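Local coordinates for protein isomerase/lactonizing enzyme (Agrobacterium tumefaciens, PDB 1RVK) that is of unknown function but belongs to the enolase superfamily, binds magnesium, and probably catalyses a reaction that begins with abstraction of a proton alpha to a carboxylate, at residues G23-G28 and S136-D141; V33-L38 and H49-P54; K67-G72 and Q83-W88; V131-S136 and Y328-L333; E305-G310 and K323-Y328. All blocks are in the same frame, centred on the assembly; numbering follows the deposited sequence.

Contact 1: G23-G28 and S136-D141; sequences GHAHPG and SIMCGD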
# COMPACT_ATOMS: atom_id res chain seq x y z
N GLY A 23 -1.62 -11.57 -10.04
CA GLY A 23 -0.94 -10.47 -9.37
C GLY A 23 -0.75 -10.60 -7.87
O GLY A 23 -0.35 -9.63 -7.22
N HIS A 24 -1.03 -11.77 -7.30
CA HIS A 24 -0.87 -11.96 -5.86
C HIS A 24 0.55 -12.40 -5.54
O HIS A 24 1.13 -13.24 -6.23
CB HIS A 24 -1.87 -13.00 -5.35
CG HIS A 24 -3.29 -12.72 -5.76
ND1 HIS A 24 -3.90 -11.52 -5.51
CD2 HIS A 24 -4.20 -13.48 -6.42
CE1 HIS A 24 -5.13 -11.54 -6.00
NE2 HIS A 24 -5.33 -12.73 -6.56
N ALA A 25 1.12 -11.82 -4.48
CA ALA A 25 2.50 -12.13 -4.07
C ALA A 25 2.64 -13.46 -3.34
O ALA A 25 1.77 -13.85 -2.56
CB ALA A 25 3.05 -11.00 -3.21
N HIS A 26 3.76 -14.14 -3.60
CA HIS A 26 4.07 -15.42 -2.97
C HIS A 26 5.58 -15.56 -2.88
O HIS A 26 6.31 -14.96 -3.67
CB HIS A 26 3.55 -16.59 -3.80
CG HIS A 26 2.06 -16.63 -3.93
ND1 HIS A 26 1.41 -16.34 -5.11
CD2 HIS A 26 1.09 -16.93 -3.03
CE1 HIS A 26 0.10 -16.45 -4.93
NE2 HIS A 26 -0.11 -16.80 -3.67
N PRO A 27 6.06 -16.35 -1.92
CA PRO A 27 7.50 -16.53 -1.80
C PRO A 27 7.91 -17.63 -2.77
O PRO A 27 7.19 -18.61 -2.96
CB PRO A 27 7.69 -16.93 -0.34
CG PRO A 27 6.46 -17.74 -0.08
CD PRO A 27 5.36 -16.95 -0.77
N GLY A 28 9.07 -17.47 -3.40
CA GLY A 28 9.54 -18.46 -4.34
C GLY A 28 11.06 -18.46 -4.41
O GLY A 28 11.72 -18.01 -3.48
N SER A 136 0.75 -7.64 7.91
CA SER A 136 -0.12 -7.99 6.78
C SER A 136 0.42 -9.25 6.11
O SER A 136 1.44 -9.22 5.42
CB SER A 136 -0.15 -6.82 5.79
OG SER A 136 -1.34 -6.82 5.02
N ILE A 137 -0.28 -10.36 6.31
CA ILE A 137 0.12 -11.66 5.77
C ILE A 137 -0.21 -11.87 4.29
O ILE A 137 -1.31 -11.56 3.84
CB ILE A 137 -0.52 -12.81 6.57
CG1 ILE A 137 -0.19 -12.64 8.06
CG2 ILE A 137 -0.01 -14.15 6.08
CD1 ILE A 137 -0.90 -13.63 8.96
N MSE A 138 0.76 -12.40 3.54
CA MSE A 138 0.57 -12.67 2.11
C MSE A 138 -0.62 -13.59 1.84
O MSE A 138 -1.07 -14.32 2.73
CB MSE A 138 1.81 -13.36 1.52
CG MSE A 138 3.03 -12.48 1.34
SE MSE A 138 4.36 -13.39 0.26
CE MSE A 138 5.47 -11.87 -0.16
N CYS A 139 -1.10 -13.55 0.61
CA CYS A 139 -2.21 -14.40 0.19
C CYS A 139 -1.82 -15.85 0.43
O CYS A 139 -0.63 -16.18 0.46
CB CYS A 139 -2.50 -14.21 -1.31
SG CYS A 139 -3.15 -12.59 -1.75
N GLY A 140 -2.81 -16.71 0.61
CA GLY A 140 -2.53 -18.11 0.85
C GLY A 140 -1.86 -18.81 -0.32
O GLY A 140 -1.92 -18.35 -1.46
N ASP A 141 -1.22 -19.94 -0.04
CA ASP A 141 -0.54 -20.70 -1.08
C ASP A 141 -0.75 -22.20 -0.88
O ASP A 141 -1.66 -22.61 -0.15
CB ASP A 141 0.96 -20.38 -1.09
CG ASP A 141 1.60 -20.49 0.28
OD1 ASP A 141 1.42 -21.52 0.96
OD2 ASP A 141 2.31 -19.54 0.69
O HOH W 1 0.30 -11.99 -1.29
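Ala25 and Met138 face each other with CA atoms 6.5 Å apart; the touching parts (CA 24 to 27 and CA 138 to 141) run 81° apart, and no backbone-to-backbone hydrogen bond joins them directly. A water bridges the two backbones instead: it donates to Ala25 O (2.7 Å) and accepts from Cys139 N (2.8 Å). The selenium of selenomethionine Met138 lies 3.8 Å from both His26 CA and Pro27 CD, while its CE touches Ala25 CB. Met138 CG stands beside the backbone N (chi1 -72°) and the rest of the chain is extended, which carries CE on to Ala25. His26 NE2 donates to Gly140 O at 3.3 Å, a bent bond with an N-H...O angle of 136°; the oxygen is near the ring plane, but the donor stands above the carbonyl plane. CD2 of the same ring rests 4.0 Å from Asp141 CB. Cys139 SG approaches the His24 ring obliquely, 4.5 Å from its centroid. Asp141 is engaged beyond the contact by His334 and by the backbone of Leu143 and Leu147. In this arrangement the short hairpin 17-19/25-28 of the N-terminal domain packs on the loop that follows barrel strand 130-137, with the Cys139 side chain about 8 Å from the magnesium; strand 167-171 and helix 150-163 flank Ile137, and Arg17 of strand 17-19 touches both Ala25 and Met138.

Contact 2: V33-L38 and H49-P54; sequences VEQAML and HSFTAP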
# COMPACT_ATOMS: atom_id res chain seq x y z
N VAL A 33 14.65 -9.29 -10.27
CA VAL A 33 13.48 -8.59 -10.79
C VAL A 33 13.84 -7.16 -11.18
O VAL A 33 14.57 -6.49 -10.46
CB VAL A 33 12.36 -8.55 -9.73
CG1 VAL A 33 11.17 -7.76 -10.24
CG2 VAL A 33 11.94 -9.98 -9.37
N GLU A 34 13.34 -6.71 -12.32
CA GLU A 34 13.63 -5.35 -12.76
C GLU A 34 12.82 -4.34 -11.96
O GLU A 34 11.60 -4.46 -11.83
CB GLU A 34 13.31 -5.20 -14.25
CG GLU A 34 14.35 -5.82 -15.17
CD GLU A 34 14.04 -5.57 -16.63
OE1 GLU A 34 13.42 -4.53 -16.94
OE2 GLU A 34 14.43 -6.40 -17.48
N GLN A 35 13.51 -3.34 -11.43
CA GLN A 35 12.88 -2.28 -10.65
C GLN A 35 13.28 -0.95 -11.28
O GLN A 35 14.37 -0.83 -11.82
CB GLN A 35 13.36 -2.33 -9.20
CG GLN A 35 12.82 -1.22 -8.31
CD GLN A 35 11.32 -1.32 -8.09
OE1 GLN A 35 10.70 -0.42 -7.53
NE2 GLN A 35 10.73 -2.44 -8.51
N ALA A 36 12.41 0.05 -11.22
CA ALA A 36 12.74 1.34 -11.80
C ALA A 36 12.77 2.45 -10.76
O ALA A 36 12.00 2.44 -9.80
CB ALA A 36 11.74 1.69 -12.90
N MSE A 37 13.68 3.39 -10.94
CA MSE A 37 13.79 4.53 -10.04
C MSE A 37 13.62 5.78 -10.88
O MSE A 37 14.33 5.97 -11.88
CB MSE A 37 15.14 4.56 -9.32
CG MSE A 37 15.30 5.78 -8.40
SE MSE A 37 16.96 5.88 -7.38
CE MSE A 37 18.18 6.22 -8.85
N LEU A 38 12.66 6.62 -10.48
CA LEU A 38 12.40 7.87 -11.17
C LEU A 38 13.12 8.98 -10.41
O LEU A 38 13.01 9.06 -9.18
CB LEU A 38 10.90 8.15 -11.20
CG LEU A 38 10.35 9.40 -11.91
CD1 LEU A 38 10.78 10.66 -11.19
CD2 LEU A 38 10.83 9.42 -13.35
N HIS A 49 13.72 11.30 -5.62
CA HIS A 49 13.59 9.96 -6.19
C HIS A 49 12.38 9.18 -5.69
O HIS A 49 11.86 9.44 -4.61
CB HIS A 49 14.83 9.13 -5.85
CG HIS A 49 16.11 9.90 -5.93
ND1 HIS A 49 16.77 10.13 -7.12
CD2 HIS A 49 16.85 10.50 -4.97
CE1 HIS A 49 17.86 10.85 -6.88
NE2 HIS A 49 17.93 11.08 -5.58
N SER A 50 11.96 8.20 -6.49
CA SER A 50 10.84 7.34 -6.12
C SER A 50 10.91 6.06 -6.95
O SER A 50 11.31 6.08 -8.11
CB SER A 50 9.51 8.05 -6.33
OG SER A 50 8.50 7.44 -5.54
N PHE A 51 10.52 4.94 -6.34
CA PHE A 51 10.57 3.63 -7.00
C PHE A 51 9.23 3.10 -7.48
O PHE A 51 8.19 3.38 -6.88
CB PHE A 51 11.18 2.62 -6.03
CG PHE A 51 12.59 2.94 -5.64
CD1 PHE A 51 13.66 2.56 -6.45
CD2 PHE A 51 12.85 3.66 -4.47
CE1 PHE A 51 14.97 2.90 -6.10
CE2 PHE A 51 14.16 4.01 -4.13
CZ PHE A 51 15.22 3.62 -4.94
N THR A 52 9.26 2.33 -8.57
CA THR A 52 8.06 1.72 -9.12
C THR A 52 8.44 0.68 -10.16
O THR A 52 9.62 0.50 -10.46
CB THR A 52 7.13 2.77 -9.78
OG1 THR A 52 5.84 2.18 -10.01
CG2 THR A 52 7.71 3.25 -11.10
N ALA A 53 7.44 -0.02 -10.70
CA ALA A 53 7.69 -1.04 -11.72
C ALA A 53 8.04 -0.36 -13.04
O ALA A 53 7.46 0.67 -13.39
CB ALA A 53 6.45 -1.91 -11.89
N PRO A 54 8.99 -0.94 -13.79
CA PRO A 54 9.45 -0.41 -15.08
C PRO A 54 8.37 0.07 -16.06
O PRO A 54 8.47 1.16 -16.61
CB PRO A 54 10.26 -1.57 -15.65
CG PRO A 54 10.85 -2.19 -14.42
CD PRO A 54 9.66 -2.21 -13.47
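A beta hairpin of the N-terminal domain joins Ala36, Met37 and Leu38 of strand 30-42 to Thr52, Phe51 and Ser50 of strand 47-52, the short segment axes running antiparallel at 155°. Ala36 and Thr52 form one hydrogen-bonded pair, with Ala36 N to Thr52 O at 2.9 Å and a return bond from Thr52 N to Ala36 O. Leu38 and Ser50 form the next, whose bond from Leu38 N to Ser50 O is nearly straight, 171° at the hydrogen. Between them lies the non-hydrogen-bonded pair Met37-Phe51, its CA atoms only 4.5 Å apart, and the side chains of this pair run side by side in the same direction. Met37 CB sits 3.6 Å from Phe51 CE1. CG of Met37 is anti to the backbone N (chi1 178°), and the selenium of this selenomethionine ends 4.5 Å from the Phe51 centroid, an oblique Met-aromatic contact. The His49 ring is a second oblique neighbour of the selenium. This hairpin forms two strands of the three-stranded antiparallel sheet that precedes the helices in the enolase-type N-terminal domain. Leu38, Ser50 and Thr52 rest on helix 98-116, with Ala36 on the same face against Val57, whereas Met37 and Phe51 meet helix 373-378. Beyond Thr52 the pairing gives way to packing: Pro54 CD lies 3.4 Å from Glu34 O, and Pro54 CA is 3.8 Å from Ala36 CB. On the face of Met37 and Phe51, Gln35 OE1 comes within 3.4 Å of Phe51 CB.

Contact 3: K67-G72 and Q83-W88; sequences KKVLIG and QDLAHW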
# COMPACT_ATOMS: atom_id res chain seq x y z
N LYS A 67 7.47 14.37 -18.92
CA LYS A 67 8.39 15.47 -19.23
C LYS A 67 7.66 16.73 -19.68
O LYS A 67 8.04 17.83 -19.29
CB LYS A 67 9.39 15.04 -20.31
CG LYS A 67 10.46 14.11 -19.78
CD LYS A 67 11.48 13.77 -20.86
CE LYS A 67 12.61 12.94 -20.29
NZ LYS A 67 13.61 12.55 -21.32
N LYS A 68 6.62 16.57 -20.48
CA LYS A 68 5.86 17.71 -20.97
C LYS A 68 5.22 18.54 -19.86
O LYS A 68 5.01 19.74 -20.01
CB LYS A 68 4.77 17.25 -21.94
CG LYS A 68 5.29 16.66 -23.23
CD LYS A 68 4.13 16.30 -24.14
CE LYS A 68 4.61 15.74 -25.47
NZ LYS A 68 3.44 15.38 -26.33
N VAL A 69 4.91 17.89 -18.74
CA VAL A 69 4.31 18.59 -17.62
C VAL A 69 5.33 19.18 -16.66
O VAL A 69 5.19 20.32 -16.22
CB VAL A 69 3.38 17.65 -16.81
CG1 VAL A 69 2.90 18.34 -15.53
CG2 VAL A 69 2.19 17.24 -17.66
N LEU A 70 6.37 18.41 -16.35
CA LEU A 70 7.39 18.84 -15.39
C LEU A 70 8.54 19.74 -15.84
O LEU A 70 8.86 20.70 -15.15
CB LEU A 70 8.00 17.61 -14.71
CG LEU A 70 7.10 16.67 -13.91
CD1 LEU A 70 7.97 15.66 -13.16
CD2 LEU A 70 6.26 17.46 -12.93
N ILE A 71 9.18 19.41 -16.96
CA ILE A 71 10.33 20.19 -17.42
C ILE A 71 10.07 21.69 -17.53
O ILE A 71 9.13 22.12 -18.19
CB ILE A 71 10.85 19.66 -18.77
CG1 ILE A 71 11.27 18.20 -18.63
CG2 ILE A 71 12.05 20.49 -19.23
CD1 ILE A 71 12.43 17.97 -17.67
N GLY A 72 10.91 22.47 -16.86
CA GLY A 72 10.79 23.92 -16.89
C GLY A 72 9.81 24.50 -15.89
O GLY A 72 9.52 25.70 -15.90
N GLN A 83 -2.48 18.28 -10.93
CA GLN A 83 -3.70 18.55 -11.66
C GLN A 83 -3.46 18.52 -13.17
O GLN A 83 -4.33 18.09 -13.92
CB GLN A 83 -4.30 19.90 -11.24
CG GLN A 83 -4.73 19.96 -9.76
CD GLN A 83 -6.02 19.19 -9.45
OE1 GLN A 83 -6.44 19.10 -8.29
NE2 GLN A 83 -6.67 18.66 -10.48
N ASP A 84 -2.28 18.96 -13.61
CA ASP A 84 -1.98 18.93 -15.05
C ASP A 84 -1.93 17.49 -15.56
O ASP A 84 -2.43 17.20 -16.64
CB ASP A 84 -0.64 19.60 -15.36
CG ASP A 84 -0.72 21.12 -15.37
OD1 ASP A 84 -1.82 21.68 -15.56
OD2 ASP A 84 0.34 21.76 -15.21
N LEU A 85 -1.32 16.61 -14.78
CA LEU A 85 -1.22 15.20 -15.15
C LEU A 85 -2.60 14.53 -15.11
O LEU A 85 -2.94 13.74 -15.99
CB LEU A 85 -0.28 14.47 -14.19
CG LEU A 85 1.15 14.05 -14.53
CD1 LEU A 85 1.59 14.55 -15.89
CD2 LEU A 85 2.06 14.56 -13.43
N ALA A 86 -3.38 14.85 -14.08
CA ALA A 86 -4.71 14.28 -13.94
C ALA A 86 -5.58 14.63 -15.14
O ALA A 86 -6.35 13.81 -15.63
CB ALA A 86 -5.37 14.79 -12.65
N HIS A 87 -5.44 15.87 -15.61
CA HIS A 87 -6.19 16.37 -16.75
C HIS A 87 -5.89 15.62 -18.05
O HIS A 87 -6.73 15.56 -18.94
CB HIS A 87 -5.90 17.87 -16.92
CG HIS A 87 -6.35 18.45 -18.22
ND1 HIS A 87 -5.56 19.27 -18.99
CD2 HIS A 87 -7.52 18.32 -18.90
CE1 HIS A 87 -6.21 19.62 -20.08
NE2 HIS A 87 -7.41 19.06 -20.05
N TRP A 88 -4.68 15.06 -18.16
CA TRP A 88 -4.29 14.34 -19.37
C TRP A 88 -4.59 12.85 -19.35
O TRP A 88 -4.38 12.17 -20.36
CB TRP A 88 -2.78 14.53 -19.62
CG TRP A 88 -2.42 15.87 -20.19
CD1 TRP A 88 -3.26 16.90 -20.49
CD2 TRP A 88 -1.10 16.31 -20.55
NE1 TRP A 88 -2.55 17.96 -21.02
CE2 TRP A 88 -1.22 17.62 -21.06
CE3 TRP A 88 0.17 15.72 -20.49
CZ2 TRP A 88 -0.12 18.36 -21.51
CZ3 TRP A 88 1.27 16.45 -20.93
CH2 TRP A 88 1.11 17.76 -21.44
O HOH W 2 2.75 21.98 -16.49
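Val69 meets Leu85, Trp88 and Asp84 with both of its methyl groups. CG2 reaches Trp88 CZ3 at 3.5 Å and lies 3.3 Å from Leu85 CD1, tighter than usual van der Waals contact but doubtful, since Leu85 is modelled with a nearly eclipsed chi2 (5°). The torsion chi1 of 172° sets Val69 CG1 anti to the backbone N and CG2 beside it: CG1 faces Asp84 CB at 3.8 Å and also comes near Leu85 CD1, while CG2 turns to Leu85 and Trp88. The indole takes a second neighbour at its edge: Lys68 CB is in the ring plane, 3.7 Å from Trp88 CH2, whereas the extended Lys68 chain leads away. On one face of the indole, toward the rim, stands Asp84 O of the preceding turn. A shared water lies 3.0 Å from Val69 O and 2.7 Å from Asp84 OD2; no direct hydrogen bond crosses between the segments.

In the next shell, helix 98-116 underlies both segments: Leu101 and Val104 touch Leu85, while Val104 and Leu108 touch Leu70. Leu81, one turn before Leu85, adds to the packing on Val69, and Phe65 of helix 59-70 meets Trp88. Leu70 is the last helical residue; Ile71, the first to leave helical phi/psi, still bonds through N to Lys67 O, and the chain then turns toward strand 3-15, where Gly72 pairs by its backbone with Ile3. This is packing of two successive helices in the alpha-helical part of the enolase-type N-terminal domain, an apolar seam bordered by a water bridge.

Contact 4: V131-S136 and Y328-L333; sequences VLAYGS and YERGLL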
# COMPACT_ATOMS: atom_id res chain seq x y z
N VAL A 131 4.15 4.91 14.88
CA VAL A 131 2.78 4.45 14.73
C VAL A 131 2.71 2.94 14.76
O VAL A 131 3.62 2.25 14.29
CB VAL A 131 2.17 4.95 13.40
CG1 VAL A 131 2.95 4.40 12.22
CG2 VAL A 131 0.70 4.55 13.32
N LEU A 132 1.62 2.42 15.33
CA LEU A 132 1.42 0.99 15.40
C LEU A 132 1.28 0.44 13.99
O LEU A 132 0.70 1.08 13.12
CB LEU A 132 0.14 0.66 16.18
CG LEU A 132 0.13 0.91 17.69
CD1 LEU A 132 -1.27 0.66 18.22
CD2 LEU A 132 1.13 0.00 18.39
N ALA A 133 1.81 -0.75 13.77
CA ALA A 133 1.72 -1.40 12.47
C ALA A 133 1.09 -2.77 12.65
O ALA A 133 1.26 -3.40 13.70
CB ALA A 133 3.11 -1.54 11.86
N TYR A 134 0.34 -3.23 11.66
CA TYR A 134 -0.22 -4.57 11.74
C TYR A 134 0.58 -5.42 10.76
O TYR A 134 1.08 -4.92 9.76
CB TYR A 134 -1.73 -4.59 11.42
CG TYR A 134 -2.18 -4.17 10.02
CD1 TYR A 134 -2.07 -5.03 8.93
CD2 TYR A 134 -2.80 -2.94 9.83
CE1 TYR A 134 -2.58 -4.67 7.67
CE2 TYR A 134 -3.30 -2.57 8.59
CZ TYR A 134 -3.20 -3.43 7.51
OH TYR A 134 -3.72 -3.06 6.30
N GLY A 135 0.74 -6.69 11.09
CA GLY A 135 1.47 -7.59 10.21
C GLY A 135 0.50 -8.05 9.15
O GLY A 135 -0.45 -8.77 9.45
N SER A 136 0.75 -7.64 7.91
CA SER A 136 -0.12 -7.99 6.78
C SER A 136 0.42 -9.25 6.11
O SER A 136 1.44 -9.22 5.42
CB SER A 136 -0.15 -6.82 5.79
OG SER A 136 -1.34 -6.82 5.02
N TYR A 328 -0.23 1.42 10.17
CA TYR A 328 0.67 1.49 9.03
C TYR A 328 0.64 0.00 8.66
O TYR A 328 0.72 -0.85 9.55
CB TYR A 328 2.09 1.89 9.42
CG TYR A 328 3.13 1.50 8.39
CD1 TYR A 328 4.02 0.46 8.63
CD2 TYR A 328 3.22 2.17 7.17
CE1 TYR A 328 4.99 0.10 7.69
CE2 TYR A 328 4.19 1.83 6.22
CZ TYR A 328 5.07 0.79 6.49
OH TYR A 328 6.06 0.46 5.59
N GLU A 329 0.49 -0.30 7.38
CA GLU A 329 0.44 -1.68 6.92
C GLU A 329 1.84 -2.18 6.63
O GLU A 329 2.47 -1.75 5.67
CB GLU A 329 -0.44 -1.79 5.67
CG GLU A 329 -0.62 -3.21 5.18
CD GLU A 329 -1.68 -3.33 4.10
OE1 GLU A 329 -1.96 -4.48 3.70
OE2 GLU A 329 -2.22 -2.29 3.65
N ARG A 330 2.33 -3.10 7.46
CA ARG A 330 3.68 -3.64 7.29
C ARG A 330 3.63 -5.04 6.69
O ARG A 330 3.16 -5.99 7.32
CB ARG A 330 4.40 -3.67 8.65
CG ARG A 330 5.93 -3.65 8.57
CD ARG A 330 6.52 -3.25 9.93
NE ARG A 330 7.96 -2.99 9.85
CZ ARG A 330 8.91 -3.89 10.10
NH1 ARG A 330 8.59 -5.13 10.46
NH2 ARG A 330 10.19 -3.55 9.99
N GLY A 331 4.12 -5.16 5.46
CA GLY A 331 4.11 -6.44 4.77
C GLY A 331 4.29 -6.23 3.28
O GLY A 331 4.73 -5.16 2.85
N LEU A 332 3.92 -7.22 2.47
CA LEU A 332 3.34 -8.48 2.94
C LEU A 332 4.35 -9.42 3.59
O LEU A 332 5.52 -9.47 3.19
CB LEU A 332 2.62 -9.18 1.78
CG LEU A 332 1.50 -8.34 1.17
CD1 LEU A 332 0.88 -9.08 -0.01
CD2 LEU A 332 0.45 -8.05 2.23
N LEU A 333 3.87 -10.19 4.57
CA LEU A 333 4.69 -11.12 5.34
C LEU A 333 4.42 -12.60 5.05
O LEU A 333 3.30 -12.98 4.68
CB LEU A 333 4.48 -10.87 6.84
CG LEU A 333 5.22 -9.78 7.62
CD1 LEU A 333 5.74 -8.68 6.71
CD2 LEU A 333 4.28 -9.23 8.67
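Tyr328 opens the parallel pairing with Ala133, its N bonded to Leu132 O (3.1 Å) and its O receiving Tyr134 N; its ring presents an edge to Ala133 CB, and its CB meets Val131 CG1. Glu329 follows, on the other face of the sheet. Its CG is anti to the backbone N (chi1 -176°) and the chain continues extended, passing Tyr134 with CG 3.5 Å from CZ, while Glu329 CA lies over one face of that ring in a CH-pi contact. At the tip, Glu329 OE1 accepts from Ser136 OG at 2.8 Å on its anti lone pair. Arg330 N bonds to Tyr134 O, and Arg330 O receives Ser136 N in an almost straight bond (177°). After Gly331 a cis peptide leads into Leu332, whose CA is 3.2 Å from Ser136 O; Leu333 N donates to that same oxygen at 2.8 Å, and Leu333 CD2 packs on Gly135 CA. The pairing joins strands 130-137 and 328-333 of the barrel. Because Glu329 also forms salt bridges with Lys169 and Arg280, and its side chain is about 5 Å from magnesium, the serine bond belongs to a buried polar network that probably holds the carboxylate beside the metal site.

Contact 5: E305-G310 and K323-Y328; sequences ECEVHG and KNCRWY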
# COMPACT_ATOMS: atom_id res chain seq x y z
N GLU A 305 -12.24 7.08 9.95
CA GLU A 305 -10.83 6.73 9.86
C GLU A 305 -10.62 6.35 8.40
O GLU A 305 -11.56 5.98 7.70
CB GLU A 305 -10.49 5.55 10.76
CG GLU A 305 -10.31 5.92 12.22
CD GLU A 305 -10.12 4.71 13.11
OE1 GLU A 305 -11.00 3.82 13.09
OE2 GLU A 305 -9.10 4.65 13.83
N CYS A 306 -9.38 6.49 7.93
CA CYS A 306 -9.06 6.13 6.56
C CYS A 306 -7.75 5.35 6.65
O CYS A 306 -6.70 5.93 6.90
CB CYS A 306 -8.88 7.38 5.70
SG CYS A 306 -8.71 7.02 3.93
N GLU A 307 -7.84 4.04 6.48
CA GLU A 307 -6.68 3.17 6.58
C GLU A 307 -5.88 3.17 5.28
O GLU A 307 -6.42 2.98 4.20
CB GLU A 307 -7.13 1.76 6.96
CG GLU A 307 -7.89 1.71 8.30
CD GLU A 307 -7.04 2.17 9.49
OE1 GLU A 307 -5.85 1.81 9.54
OE2 GLU A 307 -7.57 2.87 10.38
N VAL A 308 -4.57 3.39 5.41
CA VAL A 308 -3.68 3.48 4.26
C VAL A 308 -3.13 2.15 3.79
O VAL A 308 -2.46 1.44 4.54
CB VAL A 308 -2.51 4.45 4.56
CG1 VAL A 308 -1.65 4.62 3.31
CG2 VAL A 308 -3.06 5.80 5.02
N HIS A 309 -3.42 1.82 2.54
CA HIS A 309 -2.97 0.58 1.93
C HIS A 309 -1.54 0.63 1.44
O HIS A 309 -1.16 1.54 0.70
CB HIS A 309 -3.86 0.21 0.74
CG HIS A 309 -3.28 -0.86 -0.14
ND1 HIS A 309 -3.03 -0.67 -1.48
CD2 HIS A 309 -2.86 -2.12 0.14
CE1 HIS A 309 -2.49 -1.76 -1.99
NE2 HIS A 309 -2.38 -2.66 -1.03
N GLY A 310 -0.74 -0.36 1.84
CA GLY A 310 0.62 -0.44 1.37
C GLY A 310 1.72 0.01 2.31
O GLY A 310 1.54 0.91 3.13
N LYS A 323 -3.99 11.88 11.75
CA LYS A 323 -4.48 11.28 12.99
C LYS A 323 -5.49 10.16 12.81
O LYS A 323 -5.46 9.17 13.54
CB LYS A 323 -5.10 12.37 13.88
CG LYS A 323 -5.85 11.84 15.10
CD LYS A 323 -6.50 12.98 15.88
CE LYS A 323 -7.31 12.49 17.07
NZ LYS A 323 -8.52 11.73 16.65
N ASN A 324 -6.39 10.32 11.84
CA ASN A 324 -7.45 9.34 11.62
C ASN A 324 -7.11 8.10 10.82
O ASN A 324 -7.76 7.78 9.82
CB ASN A 324 -8.68 10.03 11.00
CG ASN A 324 -8.40 10.63 9.64
OD1 ASN A 324 -9.23 10.53 8.73
ND2 ASN A 324 -7.25 11.28 9.49
N CYS A 325 -6.10 7.38 11.28
CA CYS A 325 -5.65 6.14 10.66
C CYS A 325 -5.06 5.33 11.81
O CYS A 325 -4.12 5.77 12.46
CB CYS A 325 -4.57 6.43 9.61
SG CYS A 325 -3.90 4.95 8.83
N ARG A 326 -5.62 4.16 12.06
CA ARG A 326 -5.15 3.34 13.17
C ARG A 326 -3.79 2.69 12.95
O ARG A 326 -3.00 2.56 13.89
CB ARG A 326 -6.19 2.25 13.49
CG ARG A 326 -5.90 1.46 14.75
CD ARG A 326 -6.91 0.31 14.93
NE ARG A 326 -8.24 0.77 15.32
CZ ARG A 326 -8.59 1.09 16.57
NH1 ARG A 326 -9.82 1.49 16.83
NH2 ARG A 326 -7.70 0.98 17.55
N TRP A 327 -3.48 2.31 11.71
CA TRP A 327 -2.22 1.62 11.44
C TRP A 327 -1.43 1.99 10.20
O TRP A 327 -1.88 2.71 9.32
CB TRP A 327 -2.44 0.12 11.28
CG TRP A 327 -3.47 -0.54 12.12
CD1 TRP A 327 -4.81 -0.65 11.86
CD2 TRP A 327 -3.21 -1.33 13.29
NE1 TRP A 327 -5.40 -1.47 12.79
CE2 TRP A 327 -4.44 -1.90 13.68
CE3 TRP A 327 -2.06 -1.61 14.03
CZ2 TRP A 327 -4.55 -2.74 14.79
CZ3 TRP A 327 -2.17 -2.45 15.14
CH2 TRP A 327 -3.41 -3.00 15.50
N TYR A 328 -0.23 1.42 10.17
CA TYR A 328 0.67 1.49 9.03
C TYR A 328 0.64 0.00 8.66
O TYR A 328 0.72 -0.85 9.55
CB TYR A 328 2.09 1.89 9.42
CG TYR A 328 3.13 1.50 8.39
CD1 TYR A 328 4.02 0.46 8.63
CD2 TYR A 328 3.22 2.17 7.17
CE1 TYR A 328 4.99 0.10 7.69
CE2 TYR A 328 4.19 1.83 6.22
CZ TYR A 328 5.07 0.79 6.49
OH TYR A 328 6.06 0.46 5.59
O HOH W 3 -7.06 6.35 14.29
O HOH W 4 -3.91 1.43 7.93
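Glu307 turns its side chain onto the backbone of Arg326 and Trp327. From CB, chi1 of -59° places CG beside the backbone N; a bend at chi2 (-62°) then brings CD to 3.5 Å from Arg326 N. OE2 takes Arg326 N at 2.9 Å on the syn side, slightly out of the carboxylate plane. OE1 receives Trp327 N at 3.3 Å on its syn lone pair and lies at the edge of the indole near CD1; a water sits unusually close to OE1 and 2.8 Å from Trp327 O. One carboxylate thus grips two successive backbone N-H groups. This joins barrel strand 306-308 to the loop that follows helix 313-321 and leads into strand 328-333, within a beta-alpha-beta unit of the enolase-type barrel. Closer to the start of the loop, Asn324, centre of an inverse gamma turn, gives its O to Cys306 N at 2.8 Å. Next to it, Cys325 CB lies 3.5 Å from Cys306 O, a buried oxygen with no hydrogen-bond partner in the model, and Cys325 SG packs on Val308 CG2. Glu305 OE2 stays 4.2 Å from Arg326 NE, well out of the guanidinium plane, an approach of charges rather than a salt bridge.

In the fold
Contacts 1, 4 and 5 are buried, 4 and 5 in the barrel domain and sharing Tyr328; contact 5 nests in the chain loop closed by contact 4, and Glu329 OE2 to Gly310 N ties them. Contact 1 shares Ser136 with contact 4 and lies where the N-terminal domain meets the loop leaving strand 130-137; Met138 N to Leu333 O links the two. Contacts 2 and 3, within the N-terminal domain, are partly buried, the centre of contact 3 lying about 24 Å from that of the chain. Chemistry follows position: backbone ladders in 2 and 4, a carboxylate beside the metal site in 4, one holding loop N-H groups in 5, a water bridge and selenium packing in 1, apolar helix packing in 3.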